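Local coordinates for protein transcription termination factor FttA (Methanosarcina mazei, PDB 2XR1) that probably terminates transcription by cutting nascent RNA at the exit channel of RNA polymerase, using two zinc ions, and then degrading the released RNA from its 5' end, at residues Thr269-Asp282 / Met450-Tyr464. Numbering follows the deposited sequence.
Sequences TPPTRDLMVLLQLD and MIWEATAIHATHPEY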
loop_
_atom_site.group_PDB
_atom_site.type_symbol
_atom_site.label_atom_id
_atom_site.label_comp_id
_atom_site.label_asym_id
_atom_site.label_seq_id
_atom_site.Cartn_x
_atom_site.Cartn_y
_atom_site.Cartn_z
ATOM N N THR B 269 -2.400 -8.705 -25.777
ATOM C CA THR B 269 -2.411 -8.724 -27.264
ATOM C C THR B 269 -2.967 -10.043 -27.722
ATOM O O THR B 269 -3.026 -10.963 -26.949
ATOM C CB THR B 269 -1.009 -8.520 -27.877
ATOM O OG1 THR B 269 -0.119 -9.512 -27.346
ATOM C CG2 THR B 269 -0.499 -7.099 -27.569
ATOM N N PRO B 270 -3.417 -10.135 -28.959
ATOM C CA PRO B 270 -3.940 -11.457 -29.422
ATOM C C PRO B 270 -2.948 -12.618 -29.345
ATOM O O PRO B 270 -3.323 -13.715 -28.951
ATOM C CB PRO B 270 -4.357 -11.191 -30.870
ATOM C CG PRO B 270 -4.630 -9.719 -30.917
ATOM C CD PRO B 270 -3.791 -9.031 -29.863
ATOM N N PRO B 271 -1.694 -12.411 -29.743
ATOM C CA PRO B 271 -0.763 -13.517 -29.627
ATOM C C PRO B 271 -0.464 -13.882 -28.170
ATOM O O PRO B 271 -0.288 -15.061 -27.851
ATOM C CB PRO B 271 0.497 -12.992 -30.320
ATOM C CG PRO B 271 0.026 -11.859 -31.131
ATOM C CD PRO B 271 -1.079 -11.255 -30.407
ATOM N N THR B 272 -0.392 -12.898 -27.297
ATOM C CA THR B 272 -0.246 -13.188 -25.901
ATOM C C THR B 272 -1.340 -14.132 -25.452
ATOM O O THR B 272 -1.113 -15.064 -24.707
ATOM C CB THR B 272 -0.315 -11.887 -25.059
ATOM O OG1 THR B 272 0.791 -11.070 -25.411
ATOM C CG2 THR B 272 -0.264 -12.155 -23.590
ATOM N N ARG B 273 -2.552 -13.864 -25.883
ATOM C CA ARG B 273 -3.668 -14.644 -25.439
ATOM C C ARG B 273 -3.403 -16.109 -25.740
ATOM O O ARG B 273 -3.503 -16.967 -24.872
ATOM C CB ARG B 273 -4.893 -14.184 -26.188
ATOM C CG ARG B 273 -6.163 -14.461 -25.461
ATOM C CD ARG B 273 -6.915 -15.568 -26.048
ATOM N NE ARG B 273 -7.288 -15.390 -27.443
ATOM C CZ ARG B 273 -8.519 -15.079 -27.876
ATOM N NH1 ARG B 273 -9.527 -14.805 -27.024
ATOM N NH2 ARG B 273 -8.756 -15.023 -29.186
ATOM N N ASP B 274 -3.030 -16.376 -26.983
ATOM C CA ASP B 274 -2.826 -17.758 -27.425
ATOM C C ASP B 274 -1.666 -18.452 -26.698
ATOM O O ASP B 274 -1.792 -19.632 -26.300
ATOM C CB ASP B 274 -2.599 -17.775 -28.927
ATOM C CG ASP B 274 -3.843 -17.332 -29.721
ATOM O OD1 ASP B 274 -4.963 -17.264 -29.138
ATOM O OD2 ASP B 274 -3.702 -17.078 -30.952
ATOM N N LEU B 275 -0.557 -17.711 -26.494
ATOM C CA LEU B 275 0.623 -18.250 -25.840
ATOM C C LEU B 275 0.323 -18.516 -24.385
ATOM O O LEU B 275 0.672 -19.566 -23.880
ATOM C CB LEU B 275 1.811 -17.318 -25.995
ATOM C CG LEU B 275 2.317 -17.184 -27.434
ATOM C CD1 LEU B 275 3.211 -15.940 -27.679
ATOM C CD2 LEU B 275 2.957 -18.488 -27.825
ATOM N N MET B 276 -0.370 -17.591 -23.735
ATOM C CA MET B 276 -0.708 -17.688 -22.333
ATOM C C MET B 276 -1.488 -18.979 -22.047
ATOM O O MET B 276 -1.220 -19.683 -21.068
ATOM C CB MET B 276 -1.556 -16.484 -21.938
ATOM C CG MET B 276 -2.256 -16.607 -20.583
ATOM S SD MET B 276 -2.863 -14.970 -20.034
ATOM C CE MET B 276 -4.325 -14.762 -21.071
ATOM N N VAL B 277 -2.472 -19.287 -22.888
ATOM C CA VAL B 277 -3.229 -20.520 -22.702
ATOM C C VAL B 277 -2.308 -21.741 -22.853
ATOM O O VAL B 277 -2.359 -22.689 -22.060
ATOM C CB VAL B 277 -4.443 -20.593 -23.684
ATOM C CG1 VAL B 277 -4.989 -22.021 -23.828
ATOM C CG2 VAL B 277 -5.541 -19.643 -23.187
ATOM N N LEU B 278 -1.464 -21.700 -23.872
ATOM C CA LEU B 278 -0.536 -22.805 -24.141
ATOM C C LEU B 278 0.385 -23.032 -22.971
ATOM O O LEU B 278 0.504 -24.157 -22.460
ATOM C CB LEU B 278 0.321 -22.492 -25.360
ATOM C CG LEU B 278 1.254 -23.612 -25.777
ATOM C CD1 LEU B 278 0.437 -24.789 -26.225
ATOM C CD2 LEU B 278 2.164 -23.139 -26.854
ATOM N N LEU B 279 1.046 -21.963 -22.546
ATOM C CA LEU B 279 2.002 -22.085 -21.463
ATOM C C LEU B 279 1.348 -22.418 -20.136
ATOM O O LEU B 279 1.927 -23.129 -19.358
ATOM C CB LEU B 279 2.825 -20.816 -21.305
ATOM C CG LEU B 279 3.745 -20.439 -22.455
ATOM C CD1 LEU B 279 4.413 -19.093 -22.144
ATOM C CD2 LEU B 279 4.738 -21.572 -22.747
ATOM N N GLN B 280 0.162 -21.901 -19.873
ATOM C CA GLN B 280 -0.509 -22.192 -18.622
ATOM C C GLN B 280 -0.904 -23.661 -18.522
ATOM O O GLN B 280 -0.588 -24.331 -17.530
ATOM C CB GLN B 280 -1.719 -21.282 -18.434
ATOM C CG GLN B 280 -1.361 -19.835 -18.038
ATOM C CD GLN B 280 -2.571 -18.926 -17.918
ATOM O OE1 GLN B 280 -3.685 -19.349 -18.140
ATOM N NE2 GLN B 280 -2.352 -17.673 -17.551
ATOM N N LEU B 281 -1.583 -24.179 -19.540
ATOM C CA LEU B 281 -2.008 -25.588 -19.501
ATOM C C LEU B 281 -0.801 -26.465 -19.359
ATOM O O LEU B 281 -0.861 -27.476 -18.696
ATOM C CB LEU B 281 -2.768 -26.011 -20.768
ATOM C CG LEU B 281 -4.147 -25.381 -20.954
ATOM C CD1 LEU B 281 -4.751 -25.691 -22.312
ATOM C CD2 LEU B 281 -5.082 -25.844 -19.853
ATOM N N ASP B 282 0.295 -26.079 -19.990
ATOM C CA ASP B 282 1.517 -26.848 -19.901
ATOM C C ASP B 282 2.156 -26.741 -18.528
ATOM O O ASP B 282 2.746 -27.682 -18.046
ATOM C CB ASP B 282 2.505 -26.378 -20.938
ATOM C CG ASP B 282 3.760 -27.222 -20.960
ATOM O OD1 ASP B 282 3.657 -28.451 -21.136
ATOM O OD2 ASP B 282 4.865 -26.642 -20.789
ATOM N N MET B 450 6.804 -28.080 -26.268
ATOM C CA MET B 450 5.898 -27.011 -26.749
ATOM C C MET B 450 6.531 -25.904 -27.607
ATOM O O MET B 450 5.838 -24.976 -28.045
ATOM C CB MET B 450 5.065 -26.366 -25.624
ATOM C CG MET B 450 4.355 -27.316 -24.679
ATOM S SD MET B 450 3.130 -28.330 -25.460
ATOM C CE MET B 450 1.630 -27.591 -24.751
ATOM N N ILE B 451 7.817 -26.022 -27.903
ATOM C CA ILE B 451 8.472 -25.055 -28.764
ATOM C C ILE B 451 7.786 -24.974 -30.100
ATOM O O ILE B 451 7.485 -23.878 -30.590
ATOM C CB ILE B 451 9.944 -25.392 -28.990
ATOM C CG1 ILE B 451 10.723 -25.124 -27.708
ATOM C CG2 ILE B 451 10.515 -24.563 -30.122
ATOM C CD1 ILE B 451 12.124 -25.590 -27.802
ATOM N N TRP B 452 7.546 -26.136 -30.691
ATOM C CA TRP B 452 6.983 -26.216 -32.028
ATOM C C TRP B 452 5.561 -25.642 -32.134
ATOM O O TRP B 452 5.249 -24.872 -33.034
ATOM C CB TRP B 452 6.967 -27.667 -32.465
ATOM C CG TRP B 452 6.458 -27.861 -33.841
ATOM C CD1 TRP B 452 5.363 -28.542 -34.207
ATOM C CD2 TRP B 452 7.031 -27.321 -35.036
ATOM N NE1 TRP B 452 5.218 -28.497 -35.562
ATOM C CE2 TRP B 452 6.223 -27.738 -36.099
ATOM C CE3 TRP B 452 8.152 -26.510 -35.302
ATOM C CZ2 TRP B 452 6.493 -27.400 -37.434
ATOM C CZ3 TRP B 452 8.425 -26.163 -36.619
ATOM C CH2 TRP B 452 7.590 -26.613 -37.676
ATOM N N GLU B 453 4.683 -26.045 -31.230
ATOM C CA GLU B 453 3.352 -25.455 -31.140
ATOM C C GLU B 453 3.418 -23.938 -30.904
ATOM O O GLU B 453 2.614 -23.176 -31.477
ATOM C CB GLU B 453 2.570 -26.153 -30.034
ATOM C CG GLU B 453 1.143 -25.653 -29.793
ATOM C CD GLU B 453 0.278 -25.627 -31.024
ATOM O OE1 GLU B 453 0.199 -26.671 -31.754
ATOM O OE2 GLU B 453 -0.325 -24.554 -31.239
ATOM N N ALA B 454 4.385 -23.487 -30.098
ATOM C CA ALA B 454 4.587 -22.037 -29.873
ATOM C C ALA B 454 4.977 -21.339 -31.162
ATOM O O ALA B 454 4.601 -20.198 -31.406
ATOM C CB ALA B 454 5.612 -21.797 -28.839
ATOM N N THR B 455 5.716 -22.046 -31.999
ATOM C CA THR B 455 6.188 -21.495 -33.251
ATOM C C THR B 455 5.055 -21.430 -34.225
ATOM O O THR B 455 4.925 -20.457 -34.934
ATOM C CB THR B 455 7.341 -22.357 -33.829
ATOM O OG1 THR B 455 8.422 -22.416 -32.867
ATOM C CG2 THR B 455 7.834 -21.762 -35.127
ATOM N N ALA B 456 4.244 -22.478 -34.292
ATOM C CA ALA B 456 3.019 -22.457 -35.103
ATOM C C ALA B 456 2.230 -21.162 -34.874
ATOM O O ALA B 456 1.841 -20.505 -35.816
ATOM C CB ALA B 456 2.155 -23.677 -34.794
ATOM N N ILE B 457 2.072 -20.765 -33.617
ATOM C CA ILE B 457 1.292 -19.575 -33.285
ATOM C C ILE B 457 1.833 -18.328 -33.949
ATOM O O ILE B 457 1.051 -17.462 -34.303
ATOM C CB ILE B 457 1.176 -19.385 -31.762
ATOM C CG1 ILE B 457 0.267 -20.481 -31.197
ATOM C CG2 ILE B 457 0.599 -18.017 -31.445
ATOM C CD1 ILE B 457 0.621 -20.977 -29.855
ATOM N N HIS B 458 3.159 -18.222 -34.110
ATOM C CA HIS B 458 3.772 -17.058 -34.806
ATOM C C HIS B 458 3.135 -16.925 -36.207
ATOM O O HIS B 458 2.736 -15.836 -36.646
ATOM C CB HIS B 458 5.303 -17.198 -34.926
ATOM C CG HIS B 458 6.043 -17.043 -33.631
ATOM N ND1 HIS B 458 5.771 -17.813 -32.523
ATOM C CD2 HIS B 458 7.053 -16.215 -33.271
ATOM C CE1 HIS B 458 6.564 -17.446 -31.528
ATOM N NE2 HIS B 458 7.361 -16.489 -31.962
ATOM N N ALA B 459 2.989 -18.058 -36.883
ATOM C CA ALA B 459 2.459 -18.060 -38.226
ATOM C C ALA B 459 1.055 -17.454 -38.311
ATOM O O ALA B 459 0.639 -16.984 -39.360
ATOM C CB ALA B 459 2.478 -19.470 -38.793
ATOM N N THR B 460 0.325 -17.481 -37.207
ATOM C CA THR B 460 -1.039 -16.997 -37.159
ATOM C C THR B 460 -1.099 -15.515 -36.864
ATOM O O THR B 460 -2.167 -14.899 -36.984
ATOM C CB THR B 460 -1.807 -17.718 -36.043
ATOM O OG1 THR B 460 -2.265 -18.988 -36.519
ATOM C CG2 THR B 460 -2.990 -16.905 -35.563
ATOM N N HIS B 461 0.031 -14.941 -36.434
ATOM C CA HIS B 461 0.094 -13.540 -36.140
ATOM C C HIS B 461 1.228 -12.858 -36.893
ATOM O O HIS B 461 2.158 -12.324 -36.306
ATOM C CB HIS B 461 0.228 -13.355 -34.663
ATOM C CG HIS B 461 -0.915 -13.925 -33.892
ATOM N ND1 HIS B 461 -2.104 -13.247 -33.714
ATOM C CD2 HIS B 461 -1.049 -15.096 -33.230
ATOM C CE1 HIS B 461 -2.920 -13.978 -32.975
ATOM N NE2 HIS B 461 -2.303 -15.103 -32.667
ATOM N N PRO B 462 1.115 -12.828 -38.224
ATOM C CA PRO B 462 2.123 -12.163 -39.045
ATOM C C PRO B 462 2.354 -10.675 -38.721
ATOM O O PRO B 462 3.495 -10.226 -38.774
ATOM C CB PRO B 462 1.576 -12.346 -40.467
ATOM C CG PRO B 462 0.126 -12.662 -40.307
ATOM C CD PRO B 462 0.003 -13.370 -39.029
ATOM N N GLU B 463 1.282 -9.937 -38.417
ATOM C CA GLU B 463 1.335 -8.495 -38.049
ATOM C C GLU B 463 2.168 -8.205 -36.799
ATOM O O GLU B 463 2.505 -7.075 -36.554
ATOM C CB GLU B 463 -0.067 -7.952 -37.759
ATOM C CG GLU B 463 -0.734 -7.126 -38.838
ATOM C CD GLU B 463 -1.310 -7.957 -39.905
ATOM O OE1 GLU B 463 -0.571 -8.901 -40.294
ATOM O OE2 GLU B 463 -2.466 -7.671 -40.354
ATOM N N TYR B 464 2.480 -9.220 -35.996
ATOM C CA TYR B 464 3.243 -9.025 -34.774
ATOM C C TYR B 464 4.725 -9.294 -34.953
ATOM O O TYR B 464 5.510 -9.102 -34.023
ATOM C CB TYR B 464 2.620 -9.821 -33.600
ATOM C CG TYR B 464 1.380 -9.108 -33.131
ATOM C CD1 TYR B 464 1.459 -8.114 -32.169
ATOM C CD2 TYR B 464 0.139 -9.347 -33.726
ATOM C CE1 TYR B 464 0.347 -7.403 -31.776
ATOM C CE2 TYR B 464 -0.996 -8.633 -33.340
ATOM C CZ TYR B 464 -0.880 -7.659 -32.359
ATOM O OH TYR B 464 -1.958 -6.903 -31.947
#
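His461 NE2 donates a nearly straight hydrogen bond to Asp274 OD2 (3.0 Å, N-H...O angle 170°). This bond lies at the interface of the metallo-beta-lactamase domain and the beta-CASP domain, the pairing that defines this nuclease family. The acceptor lies in the imidazole plane. The carboxylate is turned 48° against the ring, and OD2 is met from above the carboxylate plane. Asp274 OD1 takes a weak hydrogen bond from Arg273 NE, part of a salt bridge within the helix. The 270-282 part of helix 270-290 packs nearly antiparallel to helix 451-460, with axes 10.3 Å apart at closest approach. Pro271, in the first turn of its helix, sits between two aromatic rings. Its CG lies over one face of His461, 3.8 Å from the ring centroid, and over one face of Tyr464, making a CH-pi contact with each. Thr460 CG2 covers the opposite face of the imidazole. The bond to Asp274 and the cover on both faces should restrict rotation of the ring. Pro270 CD lies beside the Tyr464 hydroxyl, which is hydrogen-bonded to Asp312. The middle of the contact is apolar. Leu275 CD2 and Leu278 CD2 both meet Ile457 CD1, and Leu278 CD2 also faces Ala454 CB. Leu278 holds CG anti to the backbone N (chi1 -176°), and its CD1 rests on the aliphatic CG of Glu453. The carboxylate of Glu453 turns elsewhere, to Thr147 and Ser145. Leu275 also touches Ala246, which lies between the zinc ligands His245 and His247 in sequence, and its side chain is about 10 Å from a bound zinc ion. At the far end Met450, bent in its outer part, passes alongside Asp282. Its CG lies 3.8 Å from Asp282 CG, while its terminal CE reaches Leu278 CD1.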